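Local coordinates for pertussis toxin-like subunit ArtA (Escherichia coli, PDB 4Z9D), which probably acts as the ADP-ribosyltransferase A subunit of a pertussis-like AB5 toxin, using bound NAD to modify trimeric G proteins of the host, at residues T4-R9 and R81-N86; P126-V131 and R155-S160. The protein carries 2 engineered substitutions. One frame throughout, in Å; residues are numbered along the deposited sequence.

Contact 1: residues T4-R9 and R81-N86; sequences TDFVYR and RIRANN. With NAD (nicotinamide-adenine-dinucleotide), chain F.
The NAD pocket is reached here from an antiparallel strand pair, in which Val7 and Ile82 grip each other through both backbone polar groups while Arg9, farther along the strand of Val7, extends to the diphosphate of NAD. Val7 N donates to Ile82 O at 2.8 Å in the carbonyl plane, and Ile82 N returns a bond to Val7 O at 2.7 Å. Beyond the strand proper, Ala84 N continues the ladder to Asp5 O. On the sheet face of Val7 and Ile82, Val7 CG2 meets Ile82 CB at 3.9 Å, and Ile82 CD1 touches Arg9 CB. The other face carries Phe6, whose CE2 lies 3.8 Å from Arg83 CB, and Tyr8, which runs alongside Arg81 with CE1 over the centre of one guanidinium face; Glu132 takes the charge of Arg81 in a salt bridge. Arg9 has CG anti to the backbone N (chi1 174°) and an extended chain to NE. Its NH1 bonds NAD O1N at 2.5 Å and its NH2 bonds NAD O1A at 2.9 Å, spanning both phosphates, while Asp11 forms a salt bridge with NH2. An outer-strand arginine that holds the NAD diphosphate is consistent with the pertussis-toxin-like ADP-ribosyltransferase fold.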
ATOM      1  N   THR A   4     -10.149   8.223  12.984  1.00 17.03           N
ATOM      2  CA  THR A   4     -10.138   7.258  11.884  1.00 17.59           C
ATOM      3  C   THR A   4      -8.751   7.051  11.273  1.00 17.92           C
ATOM      4  O   THR A   4      -7.994   8.010  11.046  1.00 14.29           O
ATOM      5  CB  THR A   4     -11.105   7.691  10.769  1.00 19.31           C
ATOM      6  OG1 THR A   4     -12.403   7.912  11.327  1.00 23.43           O
ATOM      7  CG2 THR A   4     -11.191   6.637   9.658  1.00 14.70           C
ATOM      8  N   ASP A   5      -8.419   5.790  11.023  1.00 12.27           N
ATOM      9  CA  ASP A   5      -7.194   5.437  10.327  1.00 13.05           C
ATOM     10  C   ASP A   5      -7.363   5.671   8.830  1.00 13.67           C
ATOM     11  O   ASP A   5      -8.280   5.132   8.210  1.00 10.33           O
ATOM     12  CB  ASP A   5      -6.824   3.971  10.566  1.00 17.29           C
ATOM     13  CG  ASP A   5      -6.251   3.718  11.948  1.00 21.63           C
ATOM     14  OD1 ASP A   5      -5.684   4.658  12.552  1.00 21.18           O
ATOM     15  OD2 ASP A   5      -6.390   2.569  12.435  1.00 15.17           O
ATOM     16  N   PHE A   6      -6.496   6.493   8.255  1.00 10.99           N
ATOM     17  CA  PHE A   6      -6.457   6.647   6.799  1.00 11.19           C
ATOM     18  C   PHE A   6      -5.092   6.235   6.297  1.00  8.33           C
ATOM     19  O   PHE A   6      -4.101   6.408   7.003  1.00 10.09           O
ATOM     20  CB  PHE A   6      -6.782   8.085   6.377  1.00 11.69           C
ATOM     21  CG  PHE A   6      -8.226   8.449   6.561  1.00  9.28           C
ATOM     22  CD1 PHE A   6      -8.657   9.062   7.728  1.00 12.25           C
ATOM     23  CD2 PHE A   6      -9.153   8.169   5.573  1.00  9.94           C
ATOM     24  CE1 PHE A   6      -9.983   9.393   7.903  1.00 12.20           C
ATOM     25  CE2 PHE A   6     -10.486   8.490   5.743  1.00 11.21           C
ATOM     26  CZ  PHE A   6     -10.903   9.108   6.912  1.00 11.50           C
ATOM     27  N   VAL A   7      -5.047   5.647   5.107  1.00  6.07           N
ATOM     28  CA  VAL A   7      -3.777   5.287   4.486  1.00  7.50           C
ATOM     29  C   VAL A   7      -3.707   5.762   3.038  1.00  6.85           C
ATOM     30  O   VAL A   7      -4.720   6.161   2.449  1.00  8.86           O
ATOM     31  CB  VAL A   7      -3.535   3.749   4.519  1.00  8.43           C
ATOM     32  CG1 VAL A   7      -3.494   3.237   5.952  1.00 11.06           C
ATOM     33  CG2 VAL A   7      -4.613   3.019   3.735  1.00  7.39           C
ATOM     34  N   TYR A   8      -2.502   5.743   2.482  1.00  5.67           N
ATOM     35  CA  TYR A   8      -2.298   6.088   1.081  1.00  9.53           C
ATOM     36  C   TYR A   8      -1.814   4.913   0.243  1.00  7.96           C
ATOM     37  O   TYR A   8      -1.079   4.049   0.731  1.00  8.59           O
ATOM     38  CB  TYR A   8      -1.273   7.194   0.929  1.00  5.96           C
ATOM     39  CG  TYR A   8      -1.600   8.500   1.591  1.00  6.33           C
ATOM     40  CD1 TYR A   8      -2.460   9.400   0.984  1.00  6.60           C
ATOM     41  CD2 TYR A   8      -1.000   8.856   2.786  1.00  8.54           C
ATOM     42  CE1 TYR A   8      -2.732  10.631   1.570  1.00 10.93           C
ATOM     43  CE2 TYR A   8      -1.279  10.076   3.390  1.00 10.43           C
ATOM     44  CZ  TYR A   8      -2.141  10.956   2.769  1.00 11.32           C
ATOM     45  OH  TYR A   8      -2.404  12.171   3.363  1.00 18.72           O
ATOM     46  N   ARG A   9      -2.163   4.925  -1.037  1.00  7.09           N
ATOM     47  CA  ARG A   9      -1.575   3.972  -1.979  1.00 10.05           C
ATOM     48  C   ARG A   9      -1.239   4.668  -3.286  1.00  7.07           C
ATOM     49  O   ARG A   9      -2.059   5.399  -3.826  1.00  7.67           O
ATOM     50  CB  ARG A   9      -2.518   2.780  -2.242  1.00  7.29           C
ATOM     51  CG  ARG A   9      -1.990   1.831  -3.335  1.00  7.47           C
ATOM     52  CD  ARG A   9      -2.752   0.503  -3.441  1.00  7.41           C
ATOM     53  NE  ARG A   9      -2.318  -0.217  -4.647  1.00  8.01           N
ATOM     54  CZ  ARG A   9      -1.199  -0.920  -4.747  1.00 10.76           C
ATOM     55  NH1 ARG A   9      -0.407  -1.071  -3.691  1.00  8.52           N
ATOM     56  NH2 ARG A   9      -0.884  -1.500  -5.905  1.00 10.45           N
ATOM     57  N   ARG A  81      -6.183   8.204  -1.337  1.00  9.41           N
ATOM     58  CA  ARG A  81      -6.371   8.232   0.108  1.00  5.50           C
ATOM     59  C   ARG A  81      -7.475   7.265   0.461  1.00  8.28           C
ATOM     60  O   ARG A  81      -8.531   7.277  -0.160  1.00  8.22           O
ATOM     61  CB  ARG A  81      -6.724   9.627   0.620  1.00  8.62           C
ATOM     62  CG  ARG A  81      -6.568   9.701   2.131  1.00  9.13           C
ATOM     63  CD  ARG A  81      -7.197  10.945   2.739  1.00 16.03           C
ATOM     64  NE  ARG A  81      -6.816  12.184   2.068  1.00 16.34           N
ATOM     65  CZ  ARG A  81      -6.101  13.159   2.624  1.00 18.82           C
ATOM     66  NH1 ARG A  81      -5.648  13.044   3.868  1.00 19.44           N
ATOM     67  NH2 ARG A  81      -5.834  14.258   1.929  1.00 20.44           N
ATOM     68  N   ILE A  82      -7.232   6.427   1.463  1.00  4.40           N
ATOM     69  CA  ILE A  82      -8.120   5.301   1.732  1.00  5.62           C
ATOM     70  C   ILE A  82      -8.483   5.190   3.201  1.00  6.01           C
ATOM     71  O   ILE A  82      -7.616   5.270   4.059  1.00  5.97           O
ATOM     72  CB  ILE A  82      -7.462   3.966   1.296  1.00  6.50           C
ATOM     73  CG1 ILE A  82      -6.926   4.044  -0.140  1.00  6.51           C
ATOM     74  CG2 ILE A  82      -8.424   2.769   1.469  1.00  8.32           C
ATOM     75  CD1 ILE A  82      -5.949   2.917  -0.480  1.00  6.83           C
ATOM     76  N   ARG A  83      -9.769   4.995   3.504  1.00  7.07           N
ATOM     77  CA  ARG A  83     -10.151   4.694   4.876  1.00  5.88           C
ATOM     78  C   ARG A  83      -9.800   3.248   5.204  1.00  7.02           C
ATOM     79  O   ARG A  83     -10.192   2.319   4.494  1.00  7.72           O
ATOM     80  CB  ARG A  83     -11.643   4.946   5.115  1.00  7.95           C
ATOM     81  CG  ARG A  83     -12.128   4.444   6.476  1.00  9.00           C
ATOM     82  CD  ARG A  83     -13.526   4.970   6.789  1.00  8.59           C
ATOM     83  NE  ARG A  83     -14.514   4.495   5.823  1.00  9.29           N
ATOM     84  CZ  ARG A  83     -15.013   3.258   5.793  1.00 11.62           C
ATOM     85  NH1 ARG A  83     -14.608   2.349   6.675  1.00  8.73           N
ATOM     86  NH2 ARG A  83     -15.915   2.925   4.879  1.00 15.19           N
ATOM     87  N   ALA A  84      -9.017   3.063   6.260  1.00  8.23           N
ATOM     88  CA  ALA A  84      -8.608   1.726   6.676  1.00  7.76           C
ATOM     89  C   ALA A  84      -9.666   1.126   7.585  1.00  9.58           C
ATOM     90  O   ALA A  84     -10.364   1.848   8.302  1.00 13.86           O
ATOM     91  CB  ALA A  84      -7.261   1.765   7.396  1.00  8.35           C
ATOM     92  N   ASN A  85      -9.806  -0.189   7.528  1.00  8.55           N
ATOM     93  CA  ASN A  85     -10.676  -0.903   8.465  1.00 10.97           C
ATOM     94  C   ASN A  85     -10.033  -2.244   8.819  1.00  8.65           C
ATOM     95  O   ASN A  85      -8.815  -2.370   8.724  1.00  6.87           O
ATOM     96  CB  ASN A  85     -12.095  -1.063   7.904  1.00 12.88           C
ATOM     97  CG  ASN A  85     -12.138  -1.770   6.573  1.00 15.81           C
ATOM     98  OD1 ASN A  85     -11.190  -2.450   6.171  1.00 15.02           O
ATOM     99  ND2 ASN A  85     -13.269  -1.629   5.875  1.00 14.74           N
ATOM    100  N   ASN A  86     -10.820  -3.223   9.265  1.00  8.32           N
ATOM    101  CA  ASN A  86     -10.235  -4.457   9.801  1.00  6.22           C
ATOM    102  C   ASN A  86      -9.592  -5.351   8.727  1.00  8.81           C
ATOM    103  O   ASN A  86      -9.017  -6.390   9.034  1.00  9.19           O
ATOM    104  CB  ASN A  86     -11.281  -5.263  10.574  1.00  8.94           C
ATOM    105  CG  ASN A  86     -11.639  -4.641  11.921  1.00 13.67           C
ATOM    106  OD1 ASN A  86     -12.554  -5.117  12.594  1.00 11.40           O
ATOM    107  ND2 ASN A  86     -10.914  -3.595  12.329  1.00  9.84           N
TER
HETATM  108  PA  NAD F 202       1.884  -3.804  -6.916  1.00 18.45           P
HETATM  109  O1A NAD F 202       0.741  -3.926  -5.975  1.00 18.11           O
HETATM  110  O2A NAD F 202       2.302  -4.983  -7.718  1.00 23.19           O
HETATM  111  O5B NAD F 202       1.556  -2.544  -7.896  1.00 20.54           O
HETATM  112  C5B NAD F 202       2.374  -2.150  -9.010  1.00 17.85           C
HETATM  113  C4B NAD F 202       1.446  -1.977 -10.231  1.00 21.31           C
HETATM  114  O4B NAD F 202       0.901  -3.267 -10.642  1.00 22.77           O
HETATM  115  C3B NAD F 202       0.236  -1.187  -9.831  1.00 19.75           C
HETATM  116  O3B NAD F 202       0.602   0.227  -9.817  1.00 21.62           O
HETATM  117  C2B NAD F 202      -0.655  -1.505 -10.997  1.00 20.34           C
HETATM  118  O2B NAD F 202      -0.063  -0.955 -12.162  1.00 21.14           O
HETATM  119  C1B NAD F 202      -0.470  -3.028 -11.076  1.00 24.13           C
HETATM  120  N9A NAD F 202      -1.284  -3.906 -10.161  1.00 20.96           N
HETATM  121  C8A NAD F 202      -1.245  -4.146  -8.851  1.00 20.06           C
HETATM  122  N7A NAD F 202      -2.181  -5.057  -8.573  1.00 19.34           N
HETATM  123  C5A NAD F 202      -2.789  -5.401  -9.712  1.00 22.05           C
HETATM  124  C6A NAD F 202      -3.782  -6.266  -9.987  1.00 21.39           C
HETATM  125  N6A NAD F 202      -4.294  -6.937  -8.959  1.00 18.66           N
HETATM  126  N1A NAD F 202      -4.249  -6.449 -11.233  1.00 21.41           N
HETATM  127  C2A NAD F 202      -3.669  -5.720 -12.270  1.00 29.33           C
HETATM  128  N3A NAD F 202      -2.638  -4.824 -11.961  1.00 22.35           N
HETATM  129  C4A NAD F 202      -2.222  -4.687 -10.691  1.00 22.76           C
HETATM  130  O3  NAD F 202       3.158  -3.306  -6.126  1.00 14.58           O
HETATM  131  PN  NAD F 202       3.130  -2.075  -5.063  1.00 16.80           P
HETATM  132  O1N NAD F 202       1.849  -2.063  -4.305  1.00 17.73           O
HETATM  133  O2N NAD F 202       3.617  -0.852  -5.738  1.00 20.91           O
HETATM  134  O5D NAD F 202       4.243  -2.616  -4.063  1.00 19.02           O
HETATM  135  C5D NAD F 202       5.563  -2.961  -4.504  1.00 22.02           C
HETATM  136  C4D NAD F 202       6.549  -2.798  -3.342  1.00 18.57           C
HETATM  137  O4D NAD F 202       6.312  -1.437  -2.840  1.00 16.99           O
HETATM  138  C3D NAD F 202       6.235  -3.765  -2.186  1.00 15.83           C
HETATM  139  O3D NAD F 202       7.416  -4.048  -1.427  1.00 20.61           O
HETATM  140  C2D NAD F 202       5.323  -2.880  -1.360  1.00 16.63           C
HETATM  141  O2D NAD F 202       5.226  -3.353   0.002  1.00 20.25           O
HETATM  142  C1D NAD F 202       6.015  -1.525  -1.435  1.00 18.82           C
HETATM  143  N1N NAD F 202       5.061  -0.444  -0.998  1.00 16.07           N
HETATM  144  C2N NAD F 202       4.183   0.158  -1.933  1.00 12.48           C
HETATM  145  C3N NAD F 202       3.256   1.132  -1.561  1.00 12.48           C
HETATM  146  C7N NAD F 202       2.400   1.734  -2.503  1.00 12.36           C
HETATM  147  O7N NAD F 202       1.742   2.849  -2.128  1.00 11.53           O
HETATM  148  N7N NAD F 202       2.322   1.206  -3.728  1.00 11.22           N
HETATM  149  C4N NAD F 202       3.199   1.511  -0.222  1.00 13.94           C
HETATM  150  C5N NAD F 202       4.058   0.933   0.712  1.00 13.43           C
HETATM  151  C6N NAD F 202       4.978  -0.045   0.347  1.00 14.43           C

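Contact 2: residues P126-V131 and R155-S160; sequences PGENIV and RYVPGS
Tyr156 and Val131 form the tight half of this contact, lying side by side and pointing the same way. Val131 CG2 sits over one face of the tyrosine ring in a CH-pi contact, 3.8 Å from the ring centroid and 23° off the normal. Tyr156 has CG anti to its backbone N (chi1 175°), starting the ring along 128-130: CD2 comes to 3.2 Å from Glu128 O, and Asn129 O approaches CE2 at the ring edge. Phe6, on strand 6-11 of the same sheet, packs against Val131 and Tyr156. One direct hydrogen bond joins the segments, Val157 N to Glu128 O at 2.9 Å, almost straight at 177° and directed onto a carbonyl lone pair within the 3-10 segment 127-129. The outer half is looser. Glu128, exposed and extended beyond CG, lays its aliphatic part across Val157 CG2, 3.7 Å from Glu128 CG, and its carboxylate joins the other segment through a water that donates to Glu128 OE1 and to Arg155 O. Arg155 NH1 stays 5.7 Å from Glu128 OE1, so their attraction is probably weak. The chemistry implies a link of one backbone bond, aliphatic and aromatic packing, and a water, with charge pairing probably minor.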
ATOM      1  N   PRO A 126     -12.412  -2.280  -1.035  1.00  8.14           N
ATOM      2  CA  PRO A 126     -13.552  -1.783  -1.812  1.00  9.96           C
ATOM      3  C   PRO A 126     -13.403  -0.334  -2.303  1.00  8.80           C
ATOM      4  O   PRO A 126     -12.761   0.497  -1.647  1.00 11.28           O
ATOM      5  CB  PRO A 126     -14.722  -1.896  -0.823  1.00 10.58           C
ATOM      6  CG  PRO A 126     -14.271  -2.888   0.214  1.00 13.57           C
ATOM      7  CD  PRO A 126     -12.792  -2.705   0.320  1.00 11.93           C
ATOM      8  N   GLY A 127     -14.007  -0.034  -3.451  1.00 10.27           N
ATOM      9  CA  GLY A 127     -14.055   1.326  -3.956  1.00 10.65           C
ATOM     10  C   GLY A 127     -14.650   2.301  -2.962  1.00 10.27           C
ATOM     11  O   GLY A 127     -14.210   3.453  -2.871  1.00  9.89           O
ATOM     12  N   GLU A 128     -15.632   1.831  -2.195  1.00  7.93           N
ATOM     13  CA  GLU A 128     -16.307   2.655  -1.203  1.00  8.41           C
ATOM     14  C   GLU A 128     -15.391   3.120  -0.062  1.00  8.95           C
ATOM     15  O   GLU A 128     -15.732   4.054   0.662  1.00  9.83           O
ATOM     16  CB  GLU A 128     -17.523   1.904  -0.646  1.00 15.65           C
ATOM     17  CG  GLU A 128     -18.720   1.998  -1.587  1.00 20.64           C
ATOM     18  CD  GLU A 128     -19.887   1.110  -1.185  1.00 26.59           C
ATOM     19  OE1 GLU A 128     -21.028   1.427  -1.599  1.00 30.68           O
ATOM     20  OE2 GLU A 128     -19.669   0.099  -0.472  1.00 24.94           O
ATOM     21  N   ASN A 129     -14.239   2.471   0.106  1.00  9.52           N
ATOM     22  CA  ASN A 129     -13.264   2.893   1.108  1.00  8.25           C
ATOM     23  C   ASN A 129     -12.361   4.022   0.624  1.00  8.31           C
ATOM     24  O   ASN A 129     -11.624   4.618   1.408  1.00  8.88           O
ATOM     25  CB  ASN A 129     -12.366   1.727   1.517  1.00  9.25           C
ATOM     26  CG  ASN A 129     -13.042   0.790   2.467  1.00 14.20           C
ATOM     27  OD1 ASN A 129     -14.023   0.144   2.109  1.00 11.13           O
ATOM     28  ND2 ASN A 129     -12.523   0.697   3.689  1.00 10.76           N
ATOM     29  N   ILE A 130     -12.386   4.290  -0.673  1.00  7.33           N
ATOM     30  CA  ILE A 130     -11.437   5.231  -1.243  1.00  7.18           C
ATOM     31  C   ILE A 130     -12.023   6.631  -1.266  1.00  7.20           C
ATOM     32  O   ILE A 130     -13.058   6.883  -1.883  1.00  8.77           O
ATOM     33  CB  ILE A 130     -11.001   4.789  -2.644  1.00  9.00           C
ATOM     34  CG1 ILE A 130     -10.393   3.380  -2.555  1.00 11.58           C
ATOM     35  CG2 ILE A 130      -9.974   5.761  -3.228  1.00  8.75           C
ATOM     36  CD1 ILE A 130     -10.335   2.649  -3.876  1.00 12.91           C
ATOM     37  N   VAL A 131     -11.341   7.541  -0.583  1.00  8.32           N
ATOM     38  CA  VAL A 131     -11.815   8.900  -0.391  1.00  8.72           C
ATOM     39  C   VAL A 131     -11.646   9.741  -1.641  1.00 10.03           C
ATOM     40  O   VAL A 131     -12.564  10.468  -2.045  1.00 10.52           O
ATOM     41  CB  VAL A 131     -11.068   9.569   0.791  1.00  9.88           C
ATOM     42  CG1 VAL A 131     -11.522  11.007   0.994  1.00 15.25           C
ATOM     43  CG2 VAL A 131     -11.298   8.769   2.061  1.00 10.01           C
ATOM     44  N   ARG A 155     -18.721   8.075  -4.359  1.00 13.68           N
ATOM     45  CA  ARG A 155     -19.248   6.820  -3.823  1.00 15.34           C
ATOM     46  C   ARG A 155     -18.644   6.455  -2.464  1.00 13.67           C
ATOM     47  O   ARG A 155     -19.017   5.445  -1.871  1.00 13.75           O
ATOM     48  CB  ARG A 155     -18.983   5.676  -4.802  1.00 17.85           C
ATOM     49  CG  ARG A 155     -19.418   5.921  -6.239  1.00 28.17           C
ATOM     50  CD  ARG A 155     -20.889   6.172  -6.397  1.00 26.50           C
ATOM     51  NE  ARG A 155     -21.676   4.985  -6.078  1.00 42.76           N
ATOM     52  CZ  ARG A 155     -22.843   4.682  -6.639  1.00 30.96           C
ATOM     53  NH1 ARG A 155     -23.487   3.586  -6.271  1.00 36.47           N
ATOM     54  NH2 ARG A 155     -23.360   5.466  -7.574  1.00 30.43           N
ATOM     55  N   TYR A 156     -17.670   7.241  -2.007  1.00  8.52           N
ATOM     56  CA  TYR A 156     -17.046   7.003  -0.702  1.00 10.81           C
ATOM     57  C   TYR A 156     -18.093   6.862   0.413  1.00 12.47           C
ATOM     58  O   TYR A 156     -19.042   7.647   0.500  1.00  8.97           O
ATOM     59  CB  TYR A 156     -16.060   8.135  -0.356  1.00  8.99           C
ATOM     60  CG  TYR A 156     -15.473   8.017   1.040  1.00 10.86           C
ATOM     61  CD1 TYR A 156     -15.781   8.952   2.021  1.00  9.27           C
ATOM     62  CD2 TYR A 156     -14.642   6.953   1.385  1.00  8.66           C
ATOM     63  CE1 TYR A 156     -15.276   8.848   3.305  1.00  9.16           C
ATOM     64  CE2 TYR A 156     -14.128   6.836   2.676  1.00  8.64           C
ATOM     65  CZ  TYR A 156     -14.449   7.791   3.627  1.00 11.78           C
ATOM     66  OH  TYR A 156     -13.948   7.687   4.911  1.00 12.35           O
ATOM     67  N   VAL A 157     -17.918   5.838   1.243  1.00  9.78           N
ATOM     68  CA  VAL A 157     -18.772   5.619   2.408  1.00 12.08           C
ATOM     69  C   VAL A 157     -18.054   6.050   3.675  1.00 10.58           C
ATOM     70  O   VAL A 157     -17.079   5.424   4.082  1.00 11.96           O
ATOM     71  CB  VAL A 157     -19.199   4.131   2.523  1.00 11.68           C
ATOM     72  CG1 VAL A 157     -19.916   3.870   3.841  1.00 14.25           C
ATOM     73  CG2 VAL A 157     -20.073   3.750   1.349  1.00 13.16           C
ATOM     74  N   PRO A 158     -18.525   7.143   4.295  1.00 11.50           N
ATOM     75  CA  PRO A 158     -17.875   7.691   5.489  1.00 12.33           C
ATOM     76  C   PRO A 158     -18.068   6.813   6.711  1.00 12.42           C
ATOM     77  O   PRO A 158     -19.048   6.072   6.801  1.00 15.83           O
ATOM     78  CB  PRO A 158     -18.576   9.041   5.701  1.00 16.55           C
ATOM     79  CG  PRO A 158     -19.346   9.311   4.453  1.00 20.17           C
ATOM     80  CD  PRO A 158     -19.643   7.985   3.834  1.00 15.02           C
ATOM     81  N   GLY A 159     -17.129   6.908   7.642  1.00 15.59           N
ATOM     82  CA  GLY A 159     -17.238   6.244   8.925  1.00 18.59           C
ATOM     83  C   GLY A 159     -15.939   6.397   9.679  1.00 19.16           C
ATOM     84  O   GLY A 159     -14.935   6.859   9.126  1.00 16.68           O
ATOM     85  N   SER A 160     -15.956   6.027  10.950  1.00 13.98           N
ATOM     86  CA  SER A 160     -14.744   6.048  11.744  1.00 15.17           C
ATOM     87  C   SER A 160     -14.384   4.601  12.008  1.00 13.44           C
ATOM     88  O   SER A 160     -15.030   3.936  12.814  1.00 18.42           O
ATOM     89  CB  SER A 160     -14.943   6.830  13.043  1.00 20.05           C
ATOM     90  OG  SER A 160     -15.234   8.191  12.768  1.00 20.24           O
TER
HETATM   91  O   HOH W   1     -21.378   4.249  -2.046  1.00 17.68           O

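Overall arrangement
Contacts 1 and 2 illustrate how a sheet can connect a ligand site to a peripheral loop. Their centres lie about 9 Å apart, and strands 77-83 and 130-139, one from each, are neighbours in one sheet. Probable backbone hydrogen bonds join them: Arg83 N to Asn129 O at 2.8 Å and Val131 N to Arg81 O at 2.9 Å. Arg83 also reaches the loop 155-160 by bonding Val157 O through NH2. Contact 1 carries Arg9 into the NAD pocket, which Ser12, Tyr67 and His26 help to complete. Contact 2 stands farther off, the side chain of Ile130 being about 12 Å from NAD, and it fastens the loop after strand 144-152 to the same sheet.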